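Local coordinates for transcription termination factor FttA (Methanosarcina mazei, PDB 2XR1), which probably terminates transcription by cutting nascent RNA, using a two-zinc metallo-beta-lactamase/beta-CASP nuclease site, and degrades the released RNA from its 5' end, at residues A509-G517 with F536-G546; R548-I556 with M567-V576. All coordinates share one frame; numbering follows the deposited sequence.

Interaction 1 (A509-G517 with F536-G546); sequences ATSGMMNGG and FVGYQADGTIG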
loop_
_atom_site.group_PDB
_atom_site.type_symbol
_atom_site.label_atom_id
_atom_site.label_comp_id
_atom_site.label_asym_id
_atom_site.label_seq_id
_atom_site.Cartn_x
_atom_site.Cartn_y
_atom_site.Cartn_z
ATOM N N ALA B 509 -18.707 -22.952 28.280
ATOM C CA ALA B 509 -17.273 -23.158 28.376
ATOM C C ALA B 509 -16.595 -22.669 27.129
ATOM O O ALA B 509 -17.180 -22.665 26.032
ATOM C CB ALA B 509 -16.938 -24.619 28.608
ATOM N N THR B 510 -15.332 -22.334 27.322
ATOM C CA THR B 510 -14.489 -21.705 26.338
ATOM C C THR B 510 -13.643 -22.778 25.623
ATOM O O THR B 510 -13.329 -23.809 26.222
ATOM C CB THR B 510 -13.662 -20.626 27.111
ATOM O OG1 THR B 510 -14.064 -19.328 26.656
ATOM C CG2 THR B 510 -12.154 -20.802 27.024
ATOM N N SER B 511 -13.244 -22.579 24.372
ATOM C CA SER B 511 -13.491 -21.368 23.598
ATOM C C SER B 511 -14.652 -21.537 22.650
ATOM O O SER B 511 -15.004 -22.612 22.262
ATOM C CB SER B 511 -12.250 -20.984 22.794
ATOM O OG SER B 511 -11.737 -22.104 22.137
ATOM N N GLY B 512 -15.220 -20.430 22.253
ATOM C CA GLY B 512 -16.462 -20.440 21.474
ATOM C C GLY B 512 -16.555 -21.157 20.146
ATOM O O GLY B 512 -17.664 -21.319 19.652
ATOM N N MET B 513 -15.429 -21.570 19.566
ATOM C CA MET B 513 -15.440 -22.385 18.322
ATOM C C MET B 513 -14.656 -23.695 18.459
ATOM O O MET B 513 -14.226 -24.304 17.478
ATOM C CB MET B 513 -14.969 -21.542 17.132
ATOM C CG MET B 513 -15.891 -20.332 16.881
ATOM S SD MET B 513 -15.371 -19.403 15.461
ATOM C CE MET B 513 -16.745 -18.261 15.187
ATOM N N MET B 514 -14.474 -24.112 19.713
ATOM C CA MET B 514 -13.889 -25.392 20.076
ATOM C C MET B 514 -12.484 -25.620 19.558
ATOM O O MET B 514 -12.052 -26.758 19.477
ATOM C CB MET B 514 -14.816 -26.525 19.625
ATOM C CG MET B 514 -16.174 -26.465 20.279
ATOM S SD MET B 514 -17.342 -27.692 19.696
ATOM C CE MET B 514 -16.981 -29.096 20.756
ATOM N N ASN B 515 -11.763 -24.554 19.229
ATOM C CA ASN B 515 -10.349 -24.690 18.853
ATOM C C ASN B 515 -9.465 -24.933 20.048
ATOM O O ASN B 515 -8.286 -25.226 19.904
ATOM C CB ASN B 515 -9.838 -23.509 17.992
ATOM C CG ASN B 515 -9.783 -23.862 16.482
ATOM O OD1 ASN B 515 -10.231 -24.941 16.076
ATOM N ND2 ASN B 515 -9.233 -22.958 15.658
ATOM N N GLY B 516 -10.028 -24.825 21.240
ATOM C CA GLY B 516 -9.343 -25.273 22.433
ATOM C C GLY B 516 -10.053 -24.823 23.676
ATOM O O GLY B 516 -11.175 -24.342 23.621
ATOM N N GLY B 517 -9.379 -24.960 24.807
ATOM C CA GLY B 517 -9.919 -24.507 26.078
ATOM C C GLY B 517 -10.613 -25.634 26.804
ATOM O O GLY B 517 -10.631 -26.769 26.333
ATOM N N PHE B 536 -24.649 -25.036 19.574
ATOM C CA PHE B 536 -23.987 -23.912 18.917
ATOM C C PHE B 536 -24.873 -22.669 18.891
ATOM O O PHE B 536 -25.932 -22.690 18.293
ATOM C CB PHE B 536 -23.610 -24.272 17.484
ATOM C CG PHE B 536 -22.495 -25.257 17.386
ATOM C CD1 PHE B 536 -21.221 -24.919 17.784
ATOM C CD2 PHE B 536 -22.709 -26.529 16.871
ATOM C CE1 PHE B 536 -20.188 -25.827 17.696
ATOM C CE2 PHE B 536 -21.665 -27.432 16.766
ATOM C CZ PHE B 536 -20.411 -27.074 17.179
ATOM N N VAL B 537 -24.408 -21.583 19.499
ATOM C CA VAL B 537 -25.221 -20.390 19.704
ATOM C C VAL B 537 -24.804 -19.243 18.807
ATOM O O VAL B 537 -25.413 -18.183 18.843
ATOM C CB VAL B 537 -25.148 -19.899 21.129
ATOM C CG1 VAL B 537 -25.655 -20.977 22.099
ATOM C CG2 VAL B 537 -23.770 -19.491 21.440
ATOM N N GLY B 538 -23.791 -19.453 17.986
ATOM C CA GLY B 538 -23.395 -18.456 17.010
ATOM C C GLY B 538 -22.608 -19.101 15.880
ATOM O O GLY B 538 -22.220 -20.268 16.001
ATOM N N TYR B 539 -22.296 -18.348 14.828
ATOM C CA TYR B 539 -21.507 -18.907 13.720
ATOM C C TYR B 539 -20.171 -19.479 14.200
ATOM O O TYR B 539 -19.607 -19.042 15.207
ATOM C CB TYR B 539 -21.241 -17.868 12.609
ATOM C CG TYR B 539 -20.095 -16.940 12.926
ATOM C CD1 TYR B 539 -20.249 -15.906 13.821
ATOM C CD2 TYR B 539 -18.862 -17.120 12.347
ATOM C CE1 TYR B 539 -19.203 -15.067 14.153
ATOM C CE2 TYR B 539 -17.781 -16.267 12.638
ATOM C CZ TYR B 539 -17.954 -15.249 13.559
ATOM O OH TYR B 539 -16.897 -14.398 13.865
ATOM N N GLN B 540 -19.696 -20.468 13.448
ATOM C CA GLN B 540 -18.388 -21.088 13.625
ATOM C C GLN B 540 -17.638 -20.850 12.325
ATOM O O GLN B 540 -18.132 -21.180 11.272
ATOM C CB GLN B 540 -18.545 -22.583 13.832
ATOM C CG GLN B 540 -19.597 -22.994 14.853
ATOM C CD GLN B 540 -19.136 -22.784 16.255
ATOM O OE1 GLN B 540 -18.044 -23.196 16.632
ATOM N NE2 GLN B 540 -19.951 -22.096 17.043
ATOM N N ALA B 541 -16.449 -20.258 12.405
ATOM C CA ALA B 541 -15.719 -19.842 11.222
ATOM C C ALA B 541 -15.084 -21.030 10.505
ATOM O O ALA B 541 -14.869 -22.067 11.115
ATOM C CB ALA B 541 -14.658 -18.861 11.606
ATOM N N ASP B 542 -14.798 -20.857 9.216
ATOM C CA ASP B 542 -13.982 -21.775 8.454
ATOM C C ASP B 542 -12.759 -22.239 9.234
ATOM O O ASP B 542 -12.075 -21.428 9.859
ATOM C CB ASP B 542 -13.448 -21.079 7.198
ATOM C CG ASP B 542 -14.520 -20.844 6.119
ATOM O OD1 ASP B 542 -15.666 -21.363 6.242
ATOM O OD2 ASP B 542 -14.193 -20.126 5.135
ATOM N N GLY B 543 -12.467 -23.537 9.174
ATOM C CA GLY B 543 -11.236 -24.089 9.731
ATOM C C GLY B 543 -11.310 -24.415 11.204
ATOM O O GLY B 543 -10.372 -24.952 11.768
ATOM N N THR B 544 -12.412 -24.091 11.853
ATOM C CA THR B 544 -12.526 -24.376 13.270
ATOM C C THR B 544 -13.072 -25.770 13.516
ATOM O O THR B 544 -13.792 -26.325 12.697
ATOM C CB THR B 544 -13.408 -23.331 14.038
ATOM O OG1 THR B 544 -14.717 -23.236 13.476
ATOM C CG2 THR B 544 -12.756 -21.971 14.011
ATOM N N ILE B 545 -12.730 -26.320 14.676
ATOM C CA ILE B 545 -13.258 -27.601 15.102
ATOM C C ILE B 545 -14.768 -27.481 15.133
ATOM O O ILE B 545 -15.453 -28.304 14.562
ATOM C CB ILE B 545 -12.687 -28.021 16.484
ATOM C CG1 ILE B 545 -11.215 -28.411 16.351
ATOM C CG2 ILE B 545 -13.500 -29.143 17.092
ATOM C CD1 ILE B 545 -10.949 -29.479 15.318
ATOM N N GLY B 546 -15.285 -26.436 15.764
ATOM C CA GLY B 546 -16.730 -26.263 15.852
ATOM C C GLY B 546 -17.414 -26.284 14.495
ATOM O O GLY B 546 -18.463 -26.902 14.306
#
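Met513, Met514 and Asn515 dock on Tyr539 to Gly546 in a buried loop-to-loop contact of the beta-CASP domain, where two loops leave the C-terminal ends of parallel strands 506-509 and 533-536. A type I turn from Ser511 to Met514, with Asn515 directly after it, presents three acceptors. Met513 O takes Gly546 N at 2.9 Å, with the donor 46° out of the carbonyl plane. Asn515 OD1 receives Ile545 N at 3.2 Å, so both bonds use amides at the start of helix 545-550, which Thr544 OG1 caps through Arg547 N. The third is the sulfur: Ala541 N makes a weak but nearly straight bond to Met513 SD (3.4 Å, 170° at the hydrogen). Extended beyond CG (chi2 -178°), Met513 runs antiparallel to the Gln540 side chain and brings its methyl to Tyr539, whose side chain lies about 5 Å from a zinc ion. Met514 bends at its last torsion, and Met514 SD approaches Phe536 CE1 obliquely at 3.9 Å, a Met-aromatic contact. On Tyr539 the contact is CH-pi: Met513 CE sits over one face, 3.7 Å from the ring centroid and offset toward the rim.

Interaction 2 (R548-I556 with M567-V576); sequences RIQKGWKEI and MLKMNMEVQV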
loop_
_atom_site.group_PDB
_atom_site.type_symbol
_atom_site.label_atom_id
_atom_site.label_comp_id
_atom_site.label_asym_id
_atom_site.label_seq_id
_atom_site.Cartn_x
_atom_site.Cartn_y
_atom_site.Cartn_z
ATOM N N ARG B 548 -16.314 -27.752 11.785
ATOM C CA ARG B 548 -16.217 -29.108 11.316
ATOM C C ARG B 548 -17.315 -30.001 11.937
ATOM O O ARG B 548 -18.000 -30.735 11.218
ATOM C CB ARG B 548 -14.785 -29.619 11.547
ATOM C CG ARG B 548 -14.608 -31.099 11.593
ATOM C CD ARG B 548 -13.576 -31.548 10.617
ATOM N NE ARG B 548 -12.199 -31.227 10.992
ATOM C CZ ARG B 548 -11.123 -31.729 10.372
ATOM N NH1 ARG B 548 -11.264 -32.575 9.342
ATOM N NH2 ARG B 548 -9.898 -31.390 10.781
ATOM N N ILE B 549 -17.535 -29.915 13.235
ATOM C CA ILE B 549 -18.631 -30.670 13.838
ATOM C C ILE B 549 -19.986 -30.308 13.225
ATOM O O ILE B 549 -20.756 -31.177 12.816
ATOM C CB ILE B 549 -18.729 -30.443 15.322
ATOM C CG1 ILE B 549 -17.508 -31.040 16.014
ATOM C CG2 ILE B 549 -19.990 -31.071 15.838
ATOM C CD1 ILE B 549 -17.389 -30.702 17.481
ATOM N N GLN B 550 -20.260 -29.015 13.155
ATOM C CA GLN B 550 -21.525 -28.496 12.635
ATOM C C GLN B 550 -21.808 -28.934 11.217
ATOM O O GLN B 550 -22.961 -28.943 10.816
ATOM C CB GLN B 550 -21.498 -26.975 12.721
ATOM C CG GLN B 550 -22.574 -26.209 11.933
ATOM C CD GLN B 550 -22.622 -24.743 12.343
ATOM O OE1 GLN B 550 -22.985 -24.415 13.478
ATOM N NE2 GLN B 550 -22.199 -23.868 11.454
ATOM N N LYS B 551 -20.767 -29.286 10.462
ATOM C CA LYS B 551 -20.929 -29.868 9.127
ATOM C C LYS B 551 -21.235 -31.380 9.150
ATOM O O LYS B 551 -21.329 -32.022 8.096
ATOM C CB LYS B 551 -19.668 -29.639 8.277
ATOM C CG LYS B 551 -19.448 -28.222 7.811
ATOM C CD LYS B 551 -18.333 -28.165 6.731
ATOM C CE LYS B 551 -17.327 -27.019 7.019
ATOM N NZ LYS B 551 -16.326 -26.780 5.953
ATOM N N GLY B 552 -21.354 -31.958 10.339
ATOM C CA GLY B 552 -21.695 -33.383 10.458
ATOM C C GLY B 552 -20.508 -34.331 10.364
ATOM O O GLY B 552 -20.688 -35.522 10.112
ATOM N N TRP B 553 -19.293 -33.816 10.557
ATOM C CA TRP B 553 -18.148 -34.678 10.832
ATOM C C TRP B 553 -18.347 -35.281 12.236
ATOM O O TRP B 553 -18.716 -34.558 13.186
ATOM C CB TRP B 553 -16.834 -33.899 10.749
ATOM C CG TRP B 553 -16.083 -34.157 9.517
ATOM C CD1 TRP B 553 -15.251 -35.216 9.280
ATOM C CD2 TRP B 553 -16.084 -33.374 8.320
ATOM N NE1 TRP B 553 -14.741 -35.144 8.009
ATOM C CE2 TRP B 553 -15.228 -34.020 7.399
ATOM C CE3 TRP B 553 -16.721 -32.194 7.933
ATOM C CZ2 TRP B 553 -14.989 -33.523 6.122
ATOM C CZ3 TRP B 553 -16.478 -31.700 6.656
ATOM C CH2 TRP B 553 -15.623 -32.374 5.763
ATOM N N LYS B 554 -18.165 -36.595 12.351
ATOM C CA LYS B 554 -18.318 -37.311 13.629
ATOM C C LYS B 554 -16.958 -37.772 14.195
ATOM O O LYS B 554 -16.890 -38.279 15.312
ATOM C CB LYS B 554 -19.253 -38.543 13.479
ATOM C CG LYS B 554 -20.434 -38.449 12.450
ATOM C CD LYS B 554 -21.382 -37.209 12.651
ATOM C CE LYS B 554 -22.513 -37.429 13.666
ATOM N NZ LYS B 554 -22.054 -37.309 15.080
ATOM N N GLU B 555 -15.894 -37.616 13.406
ATOM C CA GLU B 555 -14.535 -37.929 13.827
ATOM C C GLU B 555 -13.822 -36.595 14.049
ATOM O O GLU B 555 -13.650 -35.812 13.104
ATOM C CB GLU B 555 -13.838 -38.757 12.742
ATOM C CG GLU B 555 -12.558 -39.475 13.196
ATOM C CD GLU B 555 -12.782 -40.897 13.744
ATOM O OE1 GLU B 555 -13.698 -41.603 13.257
ATOM O OE2 GLU B 555 -12.014 -41.314 14.653
ATOM N N ILE B 556 -13.468 -36.311 15.306
ATOM C CA ILE B 556 -12.800 -35.057 15.667
ATOM C C ILE B 556 -11.433 -35.347 16.295
ATOM O O ILE B 556 -11.339 -36.142 17.234
ATOM C CB ILE B 556 -13.665 -34.219 16.626
ATOM C CG1 ILE B 556 -14.895 -33.695 15.891
ATOM C CG2 ILE B 556 -12.884 -33.040 17.213
ATOM C CD1 ILE B 556 -15.946 -34.773 15.579
ATOM N N MET B 567 -8.283 -39.427 18.669
ATOM C CA MET B 567 -9.414 -39.533 17.743
ATOM C C MET B 567 -10.594 -40.276 18.382
ATOM O O MET B 567 -10.551 -41.509 18.521
ATOM C CB MET B 567 -8.984 -40.265 16.461
ATOM C CG MET B 567 -8.374 -39.368 15.393
ATOM S SD MET B 567 -9.500 -38.057 14.831
ATOM C CE MET B 567 -9.000 -37.933 13.107
ATOM N N LEU B 568 -11.645 -39.532 18.756
ATOM C CA LEU B 568 -12.792 -40.121 19.484
ATOM C C LEU B 568 -14.161 -39.703 18.916
ATOM O O LEU B 568 -14.407 -38.521 18.640
ATOM C CB LEU B 568 -12.701 -39.847 21.013
ATOM C CG LEU B 568 -11.770 -40.768 21.855
ATOM C CD1 LEU B 568 -11.651 -40.283 23.319
ATOM C CD2 LEU B 568 -12.191 -42.251 21.818
ATOM N N LYS B 569 -15.035 -40.708 18.770
ATOM C CA LYS B 569 -16.312 -40.575 18.061
ATOM C C LYS B 569 -17.463 -40.019 18.894
ATOM O O LYS B 569 -17.750 -40.497 20.002
ATOM C CB LYS B 569 -16.754 -41.913 17.471
ATOM C CG LYS B 569 -16.451 -42.077 15.987
ATOM C CD LYS B 569 -17.174 -43.283 15.401
ATOM C CE LYS B 569 -16.980 -44.565 16.250
ATOM N NZ LYS B 569 -15.568 -44.787 16.659
ATOM N N MET B 570 -18.159 -39.063 18.282
ATOM C CA MET B 570 -19.193 -38.279 18.916
ATOM C C MET B 570 -20.597 -38.778 18.565
ATOM O O MET B 570 -21.011 -38.732 17.425
ATOM C CB MET B 570 -19.014 -36.847 18.439
ATOM C CG MET B 570 -19.976 -35.811 18.967
ATOM S SD MET B 570 -19.984 -34.536 17.709
ATOM C CE MET B 570 -21.283 -33.487 18.341
ATOM N N ASN B 571 -21.324 -39.249 19.567
ATOM C CA ASN B 571 -22.697 -39.673 19.392
ATOM C C ASN B 571 -23.692 -38.646 19.902
ATOM O O ASN B 571 -24.892 -38.885 19.848
ATOM C CB ASN B 571 -22.922 -40.976 20.151
ATOM C CG ASN B 571 -21.935 -42.059 19.757
ATOM O OD1 ASN B 571 -20.993 -41.803 18.997
ATOM N ND2 ASN B 571 -22.135 -43.272 20.278
ATOM N N MET B 572 -23.211 -37.513 20.409
ATOM C CA MET B 572 -24.089 -36.589 21.132
ATOM C C MET B 572 -24.858 -35.688 20.175
ATOM O O MET B 572 -24.314 -35.225 19.178
ATOM C CB MET B 572 -23.293 -35.745 22.144
ATOM C CG MET B 572 -22.689 -34.445 21.624
ATOM S SD MET B 572 -21.733 -33.598 22.920
ATOM C CE MET B 572 -20.085 -33.637 22.242
ATOM N N GLU B 573 -26.122 -35.440 20.499
ATOM C CA GLU B 573 -26.987 -34.517 19.760
ATOM C C GLU B 573 -26.312 -33.170 19.522
ATOM O O GLU B 573 -25.593 -32.662 20.383
ATOM C CB GLU B 573 -28.295 -34.301 20.537
ATOM C CG GLU B 573 -29.371 -33.466 19.817
ATOM C CD GLU B 573 -30.691 -33.418 20.596
ATOM O OE1 GLU B 573 -31.369 -34.476 20.717
ATOM O OE2 GLU B 573 -31.046 -32.312 21.097
ATOM N N VAL B 574 -26.553 -32.608 18.346
ATOM C CA VAL B 574 -26.033 -31.305 17.952
ATOM C C VAL B 574 -27.201 -30.408 17.576
ATOM O O VAL B 574 -27.993 -30.758 16.722
ATOM C CB VAL B 574 -25.107 -31.459 16.740
ATOM C CG1 VAL B 574 -24.712 -30.108 16.172
ATOM C CG2 VAL B 574 -23.901 -32.254 17.128
ATOM N N GLN B 575 -27.349 -29.271 18.235
ATOM C CA GLN B 575 -28.372 -28.318 17.834
ATOM C C GLN B 575 -27.724 -26.987 17.581
ATOM O O GLN B 575 -26.724 -26.655 18.203
ATOM C CB GLN B 575 -29.485 -28.209 18.865
ATOM C CG GLN B 575 -30.396 -29.467 18.941
ATOM C CD GLN B 575 -31.744 -29.331 18.235
ATOM O OE1 GLN B 575 -32.058 -28.300 17.645
ATOM N NE2 GLN B 575 -32.557 -30.365 18.329
ATOM N N VAL B 576 -28.269 -26.241 16.632
ATOM C CA VAL B 576 -27.744 -24.940 16.278
ATOM C C VAL B 576 -28.824 -23.913 16.594
ATOM O O VAL B 576 -29.920 -23.971 16.045
ATOM C CB VAL B 576 -27.382 -24.900 14.772
ATOM C CG1 VAL B 576 -26.880 -23.541 14.391
ATOM C CG2 VAL B 576 -26.334 -25.959 14.441
#
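Ile549 and Met570 meet at about a right angle, the isoleucine branch CG2 touching the terminal methyl CE at 3.7 Å. Met570 reaches it as an extended chain, CG anti to the backbone N (chi1 -180°), while Ile549 directs CG2 from the end of helix 545-550. Val574 CG2 approaches the same branch of Ile549 more loosely. On the next residue, the extended Gln550 side chain crosses Val576 at a similar angle, with OE1 set 3.8 Å from CG2 of the valine. After Gly552 closes the helix in a Schellman motif, Lys554 folds back on itself at three torsions. Its NZ thereby donates to Met570 O at 2.9 Å, tilted 26° from the carbonyl plane. Met570 N returns a weak bond to Lys554 O (3.3 Å), so the two residues are linked twice, once through the lysine side chain and once, weakly, backbone to backbone. Glu555 stands across Met567 at about a right angle, its CG 3.7 Å from the methionine SD. This partly buried contact lies away from the zinc site: helix 545-550 lies against edge strand 573-576 of the parallel beta-CASP sheet, with Met570 also touching Leu534 of strand 533-536 and Ile549 touching Phe523 of helix 518-526.

From the N terminus, the chain leaves strand 506-509 through 509-517, runs along helix 518-526 and strand 533-536, and returns in 536-546, so interaction 1 closes a loop of 18 intervening residues. Interaction 2 follows in series, neither nested nor crossed: 548-556 leads through a partly unmodelled connection to 567-576, with ten residues between. Helix 545-550 serves both, its first residues in interaction 1 and its last in interaction 2. Their centres lie about 12 Å apart, and the two interactions touch directly: Phe536 N probably hydrogen-bonds Gln575 O (3.0 Å), joining neighbouring strands, while Met514 CE packs on Ile549 CD1 (3.7 Å). Together they tie loop 509-517 and the Tyr539 loop, near the zinc site, to outer strand 573-576 through helix 545-550.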